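Local coordinates for RimK-related lysine biosynthesis protein (Thermococcus kodakarensis, PDB 5K2M), which probably acts as an ATP-dependent, magnesium-requiring ligase of the RimK family, LysX subfamily, in amino-acid biosynthesis, at residues A[78-86]-A[120-128]. Numbering follows the deposited sequence.
With ADP (adenosine-5'-diphosphate), chain O; PO4 (phosphate ion), chain P.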
ATOM      1  N   PHE A  78     -11.074  21.635 -31.766  1.00 38.99           N
ATOM      2  CA  PHE A  78     -10.962  22.558 -30.647  1.00 40.78           C
ATOM      3  C   PHE A  78     -10.642  23.985 -31.095  1.00 39.37           C
ATOM      4  O   PHE A  78     -11.301  24.919 -30.681  1.00 36.75           O
ATOM      5  CB  PHE A  78      -9.898  22.120 -29.630  1.00 44.69           C
ATOM      6  CG  PHE A  78      -9.622  23.178 -28.600  1.00 48.71           C
ATOM      7  CD1 PHE A  78     -10.654  23.629 -27.775  1.00 53.84           C
ATOM      8  CD2 PHE A  78      -8.385  23.800 -28.526  1.00 50.61           C
ATOM      9  CE1 PHE A  78     -10.432  24.642 -26.850  1.00 57.19           C
ATOM     10  CE2 PHE A  78      -8.150  24.794 -27.594  1.00 52.54           C
ATOM     11  CZ  PHE A  78      -9.172  25.221 -26.759  1.00 54.77           C
ATOM     12  N   GLU A  79      -9.617  24.155 -31.924  1.00 39.38           N
ATOM     13  CA  GLU A  79      -9.194  25.504 -32.278  1.00 41.63           C
ATOM     14  C   GLU A  79     -10.155  26.195 -33.223  1.00 39.97           C
ATOM     15  O   GLU A  79     -10.563  27.330 -32.964  1.00 41.40           O
ATOM     16  CB  GLU A  79      -7.772  25.517 -32.827  1.00 44.12           C
ATOM     17  CG  GLU A  79      -6.774  25.059 -31.784  1.00 48.84           C
ATOM     18  CD  GLU A  79      -5.496  25.875 -31.747  1.00 54.75           C
ATOM     19  OE1 GLU A  79      -5.422  26.965 -32.367  1.00 53.08           O
ATOM     20  OE2 GLU A  79      -4.557  25.402 -31.072  1.00 59.90           O
ATOM     21  N   ALA A  80     -10.534  25.523 -34.301  1.00 37.20           N
ATOM     22  CA  ALA A  80     -11.511  26.101 -35.233  1.00 37.47           C
ATOM     23  C   ALA A  80     -12.876  26.334 -34.570  1.00 37.73           C
ATOM     24  O   ALA A  80     -13.534  27.344 -34.832  1.00 38.55           O
ATOM     25  CB  ALA A  80     -11.661  25.222 -36.471  1.00 37.30           C
ATOM     26  N   GLY A  81     -13.288  25.419 -33.690  1.00 38.53           N
ATOM     27  CA  GLY A  81     -14.613  25.494 -33.056  1.00 38.77           C
ATOM     28  C   GLY A  81     -14.780  26.544 -31.966  1.00 39.12           C
ATOM     29  O   GLY A  81     -15.875  26.743 -31.462  1.00 42.92           O
ATOM     30  N   ASP A  82     -13.693  27.198 -31.581  1.00 38.41           N
ATOM     31  CA  ASP A  82     -13.728  28.219 -30.559  1.00 38.41           C
ATOM     32  C   ASP A  82     -13.514  29.569 -31.213  1.00 38.03           C
ATOM     33  O   ASP A  82     -12.494  29.769 -31.872  1.00 40.02           O
ATOM     34  CB  ASP A  82     -12.630  27.962 -29.520  1.00 39.77           C
ATOM     35  CG  ASP A  82     -12.734  28.897 -28.349  1.00 39.93           C
ATOM     36  OD1 ASP A  82     -13.477  28.555 -27.416  1.00 39.42           O
ATOM     37  OD2 ASP A  82     -12.149  30.002 -28.394  1.00 40.40           O
ATOM     38  N   LYS A  83     -14.453  30.497 -31.039  1.00 36.39           N
ATOM     39  CA  LYS A  83     -14.347  31.788 -31.714  1.00 38.04           C
ATOM     40  C   LYS A  83     -13.016  32.458 -31.404  1.00 38.49           C
ATOM     41  O   LYS A  83     -12.379  33.001 -32.291  1.00 35.63           O
ATOM     42  CB  LYS A  83     -15.499  32.726 -31.329  1.00 41.19           C
ATOM     43  CG  LYS A  83     -16.883  32.289 -31.789  1.00 41.59           C
ATOM     44  CD  LYS A  83     -16.971  32.254 -33.300  1.00 44.52           C
ATOM     45  CE  LYS A  83     -18.415  32.278 -33.790  1.00 45.27           C
ATOM     46  NZ  LYS A  83     -19.183  31.064 -33.390  1.00 43.26           N
ATOM     47  N   LEU A  84     -12.581  32.380 -30.150  1.00 39.14           N
ATOM     48  CA  LEU A  84     -11.418  33.133 -29.701  1.00 39.33           C
ATOM     49  C   LEU A  84     -10.125  32.483 -30.148  1.00 37.39           C
ATOM     50  O   LEU A  84      -9.266  33.155 -30.688  1.00 39.43           O
ATOM     51  CB  LEU A  84     -11.448  33.312 -28.178  1.00 39.76           C
ATOM     52  CG  LEU A  84     -10.388  34.185 -27.514  1.00 42.90           C
ATOM     53  CD1 LEU A  84     -10.080  35.433 -28.326  1.00 45.87           C
ATOM     54  CD2 LEU A  84     -10.841  34.605 -26.130  1.00 44.32           C
ATOM     55  N   PHE A  85      -9.982  31.182 -29.928  1.00 37.64           N
ATOM     56  CA  PHE A  85      -8.793  30.457 -30.413  1.00 38.57           C
ATOM     57  C   PHE A  85      -8.696  30.573 -31.940  1.00 37.39           C
ATOM     58  O   PHE A  85      -7.600  30.765 -32.487  1.00 38.44           O
ATOM     59  CB  PHE A  85      -8.811  28.978 -30.003  1.00 38.44           C
ATOM     60  CG  PHE A  85      -8.280  28.700 -28.621  1.00 39.09           C
ATOM     61  CD1 PHE A  85      -8.999  29.069 -27.485  1.00 40.10           C
ATOM     62  CD2 PHE A  85      -7.070  28.019 -28.452  1.00 41.03           C
ATOM     63  CE1 PHE A  85      -8.523  28.784 -26.207  1.00 39.83           C
ATOM     64  CE2 PHE A  85      -6.576  27.744 -27.180  1.00 41.71           C
ATOM     65  CZ  PHE A  85      -7.308  28.126 -26.055  1.00 41.98           C
ATOM     66  N   ALA A  86      -9.831  30.502 -32.630  1.00 35.72           N
ATOM     67  CA  ALA A  86      -9.817  30.632 -34.092  1.00 36.50           C
ATOM     68  C   ALA A  86      -9.388  32.015 -34.581  1.00 37.94           C
ATOM     69  O   ALA A  86      -8.565  32.093 -35.507  1.00 37.97           O
ATOM     70  CB  ALA A  86     -11.141  30.232 -34.710  1.00 35.91           C
ATOM     71  N   VAL A 120     -20.973  43.457 -31.445  1.00 39.62           N
ATOM     72  CA  VAL A 120     -21.564  42.144 -31.462  1.00 39.54           C
ATOM     73  C   VAL A 120     -20.951  41.293 -30.362  1.00 39.29           C
ATOM     74  O   VAL A 120     -19.729  41.182 -30.245  1.00 38.84           O
ATOM     75  CB  VAL A 120     -21.379  41.478 -32.838  1.00 39.55           C
ATOM     76  CG1 VAL A 120     -21.808  40.025 -32.793  1.00 39.41           C
ATOM     77  CG2 VAL A 120     -22.174  42.250 -33.895  1.00 41.04           C
ATOM     78  N   SER A 121     -21.835  40.717 -29.555  1.00 39.46           N
ATOM     79  CA  SER A 121     -21.481  39.795 -28.500  1.00 40.11           C
ATOM     80  C   SER A 121     -21.823  38.381 -28.975  1.00 39.75           C
ATOM     81  O   SER A 121     -22.890  38.158 -29.548  1.00 39.01           O
ATOM     82  CB  SER A 121     -22.305  40.113 -27.251  1.00 39.49           C
ATOM     83  OG  SER A 121     -22.099  39.134 -26.257  1.00 41.64           O
ATOM     84  N   LYS A 122     -20.940  37.428 -28.727  1.00 38.32           N
ATOM     85  CA  LYS A 122     -21.227  36.051 -29.097  1.00 41.06           C
ATOM     86  C   LYS A 122     -20.434  35.099 -28.227  1.00 40.52           C
ATOM     87  O   LYS A 122     -19.330  35.439 -27.800  1.00 40.91           O
ATOM     88  CB  LYS A 122     -20.923  35.813 -30.578  1.00 41.50           C
ATOM     89  CG  LYS A 122     -19.474  35.986 -30.944  1.00 42.17           C
ATOM     90  CD  LYS A 122     -19.228  35.703 -32.412  1.00 43.59           C
ATOM     91  CE  LYS A 122     -19.603  36.855 -33.319  1.00 43.46           C
ATOM     92  NZ  LYS A 122     -19.033  36.685 -34.696  1.00 45.16           N
ATOM     93  N   PRO A 123     -21.010  33.918 -27.935  1.00 39.85           N
ATOM     94  CA  PRO A 123     -20.329  32.940 -27.110  1.00 40.31           C
ATOM     95  C   PRO A 123     -19.240  32.245 -27.913  1.00 40.83           C
ATOM     96  O   PRO A 123     -19.322  32.124 -29.145  1.00 38.67           O
ATOM     97  CB  PRO A 123     -21.440  31.960 -26.724  1.00 40.04           C
ATOM     98  CG  PRO A 123     -22.383  32.013 -27.880  1.00 41.41           C
ATOM     99  CD  PRO A 123     -22.291  33.402 -28.450  1.00 41.53           C
ATOM    100  N   VAL A 124     -18.232  31.793 -27.198  1.00 37.36           N
ATOM    101  CA  VAL A 124     -17.020  31.308 -27.817  1.00 41.11           C
ATOM    102  C   VAL A 124     -17.210  29.930 -28.495  1.00 40.96           C
ATOM    103  O   VAL A 124     -16.536  29.606 -29.472  1.00 40.11           O
ATOM    104  CB  VAL A 124     -15.894  31.355 -26.753  1.00 44.79           C
ATOM    105  CG1 VAL A 124     -15.919  30.131 -25.835  1.00 41.74           C
ATOM    106  CG2 VAL A 124     -14.560  31.551 -27.410  1.00 50.75           C
ATOM    107  N   PHE A 125     -18.181  29.145 -28.030  1.00 41.17           N
ATOM    108  CA  PHE A 125     -18.329  27.765 -28.494  1.00 42.34           C
ATOM    109  C   PHE A 125     -19.598  27.522 -29.301  1.00 44.42           C
ATOM    110  O   PHE A 125     -19.872  26.385 -29.697  1.00 51.89           O
ATOM    111  CB  PHE A 125     -18.301  26.808 -27.300  1.00 42.38           C
ATOM    112  CG  PHE A 125     -19.443  26.990 -26.363  1.00 43.90           C
ATOM    113  CD1 PHE A 125     -19.358  27.903 -25.319  1.00 46.54           C
ATOM    114  CD2 PHE A 125     -20.613  26.276 -26.532  1.00 46.61           C
ATOM    115  CE1 PHE A 125     -20.415  28.093 -24.465  1.00 49.15           C
ATOM    116  CE2 PHE A 125     -21.674  26.448 -25.668  1.00 48.89           C
ATOM    117  CZ  PHE A 125     -21.580  27.357 -24.631  1.00 50.56           C
ATOM    118  N   GLY A 126     -20.368  28.566 -29.555  1.00 43.75           N
ATOM    119  CA  GLY A 126     -21.653  28.409 -30.215  1.00 45.64           C
ATOM    120  C   GLY A 126     -21.605  28.154 -31.714  1.00 45.35           C
ATOM    121  O   GLY A 126     -20.544  28.168 -32.327  1.00 42.55           O
ATOM    122  N   SER A 127     -22.791  27.898 -32.269  1.00 45.73           N
ATOM    123  CA  SER A 127     -23.030  27.742 -33.697  1.00 46.29           C
ATOM    124  C   SER A 127     -24.490  28.118 -34.010  1.00 46.29           C
ATOM    125  O   SER A 127     -25.284  28.388 -33.097  1.00 43.87           O
ATOM    126  CB  SER A 127     -22.756  26.290 -34.119  1.00 47.28           C
ATOM    127  OG  SER A 127     -22.737  26.132 -35.533  1.00 45.67           O
ATOM    128  N   TRP A 128     -24.835  28.116 -35.299  1.00 45.67           N
ATOM    129  CA  TRP A 128     -26.200  28.396 -35.773  1.00 46.26           C
ATOM    130  C   TRP A 128     -26.737  29.789 -35.402  1.00 44.96           C
ATOM    131  O   TRP A 128     -27.946  29.991 -35.379  1.00 46.59           O
ATOM    132  CB  TRP A 128     -27.194  27.325 -35.258  1.00 47.32           C
ATOM    133  CG  TRP A 128     -26.978  25.942 -35.772  1.00 46.82           C
ATOM    134  CD1 TRP A 128     -26.168  25.565 -36.802  1.00 48.67           C
ATOM    135  CD2 TRP A 128     -27.627  24.748 -35.311  1.00 47.38           C
ATOM    136  NE1 TRP A 128     -26.259  24.207 -37.004  1.00 48.50           N
ATOM    137  CE2 TRP A 128     -27.148  23.679 -36.104  1.00 47.45           C
ATOM    138  CE3 TRP A 128     -28.569  24.480 -34.310  1.00 47.90           C
ATOM    139  CZ2 TRP A 128     -27.566  22.355 -35.919  1.00 46.87           C
ATOM    140  CZ3 TRP A 128     -28.989  23.162 -34.125  1.00 49.26           C
ATOM    141  CH2 TRP A 128     -28.485  22.114 -34.933  1.00 47.48           C
TER
HETATM  142  PB  ADP O 301     -22.146  31.099 -35.438  1.00 39.40           P
HETATM  143  O1B ADP O 301     -22.609  31.033 -36.867  1.00 38.60           O
HETATM  144  O2B ADP O 301     -23.262  31.061 -34.422  1.00 35.17           O
HETATM  145  O3B ADP O 301     -21.041  30.141 -35.070  1.00 37.34           O
HETATM  146  PA  ADP O 301     -21.154  33.654 -36.372  1.00 36.71           P
HETATM  147  O1A ADP O 301     -20.900  32.984 -37.708  1.00 38.17           O
HETATM  148  O2A ADP O 301     -20.045  34.512 -35.856  1.00 32.63           O
HETATM  149  O3A ADP O 301     -21.550  32.591 -35.236  1.00 36.49           O
HETATM  150  O5' ADP O 301     -22.476  34.556 -36.470  1.00 33.36           O
HETATM  151  C5' ADP O 301     -23.645  34.091 -37.107  1.00 32.34           C
HETATM  152  C4' ADP O 301     -24.110  35.106 -38.136  1.00 33.10           C
HETATM  153  O4' ADP O 301     -24.394  36.350 -37.485  1.00 31.75           O
HETATM  154  C3' ADP O 301     -23.107  35.415 -39.236  1.00 32.87           C
HETATM  155  O3' ADP O 301     -23.244  34.520 -40.351  1.00 32.72           O
HETATM  156  C2' ADP O 301     -23.480  36.842 -39.591  1.00 31.13           C
HETATM  157  O2' ADP O 301     -24.587  36.899 -40.488  1.00 30.90           O
HETATM  158  C1' ADP O 301     -23.942  37.437 -38.283  1.00 31.29           C
HETATM  159  N9  ADP O 301     -22.823  38.106 -37.604  1.00 31.00           N
HETATM  160  C8  ADP O 301     -21.978  37.548 -36.712  1.00 31.58           C
HETATM  161  N7  ADP O 301     -21.050  38.426 -36.291  1.00 31.45           N
HETATM  162  C5  ADP O 301     -21.297  39.576 -36.943  1.00 30.78           C
HETATM  163  C6  ADP O 301     -20.714  40.917 -36.958  1.00 29.16           C
HETATM  164  N6  ADP O 301     -19.645  41.206 -36.185  1.00 28.90           N
HETATM  165  N1  ADP O 301     -21.282  41.831 -37.770  1.00 28.90           N
HETATM  166  C2  ADP O 301     -22.341  41.556 -38.543  1.00 29.36           C
HETATM  167  N3  ADP O 301     -22.930  40.362 -38.584  1.00 29.48           N
HETATM  168  C4  ADP O 301     -22.462  39.357 -37.814  1.00 30.68           C
HETATM  169  P   PO4 P 302     -22.383  28.134 -38.411  1.00 39.49           P
HETATM  170  O1  PO4 P 302     -22.165  29.469 -39.084  1.00 40.05           O
HETATM  171  O2  PO4 P 302     -23.864  27.809 -38.283  1.00 43.35           O
HETATM  172  O3  PO4 P 302     -21.715  27.078 -39.256  1.00 43.04           O
HETATM  173  O4  PO4 P 302     -21.813  28.149 -37.024  1.00 44.32           O
HETATM  174  O   HOH W   1     -17.747  28.786 -32.220  1.00 41.26           O
HETATM  175  O   HOH W   2     -18.228  25.368 -31.718  1.00 52.42           O
HETATM  176  O   HOH W   3     -20.653  32.254 -31.381  1.00 38.34           O
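Lys83 and Val124 join the two segments through a backbone hydrogen bond, Lys83 N to Val124 O at 2.8 Å. From this junction the Lys83 side chain runs past the loop, its CG beside Pro123 O and Val124 O. Bends at chi2 (-63°) and chi4 (-65°) turn its ammonium to the beta-phosphate, where Lys83 NZ meets ADP O3B at 2.7 Å; Glu241 also takes a bond from NZ. Lys122 comes from the strand, its CD 3.8 Å from Lys83 CE. Lys122 NZ grips the alpha-phosphate through ADP O2A at 2.7 Å and the adenine through N7, so two long cationic side chains share one diphosphate. Water 3 links Lys83 NZ to Pro123 O.

Val124 turns both its branches to the Asp82 carboxylate, Val124 CG2 3.0 Å from Asp82 OD2 and Val124 CG1 3.3 Å from Asp82 OD1, while CG2 also touches Leu84 CB. Asp82 suits the N-cap: with CG anti to its backbone N (chi1 -173°), Asp82 OD2 accepts from Phe85 N at 2.9 Å and, weakly, from Leu84 N, while OD1 bonds Tyr58 of the second subunit. With an alanine here the cap is gone, and the first turn of helix 83-90 would probably be held less firmly and the Tyr58 hydroxyl of the second subunit left without this acceptor. Capped helix start and strand-end loop thus present two lysines to the nucleotide, as in the ATP-binding cleft of ATP-grasp enzymes.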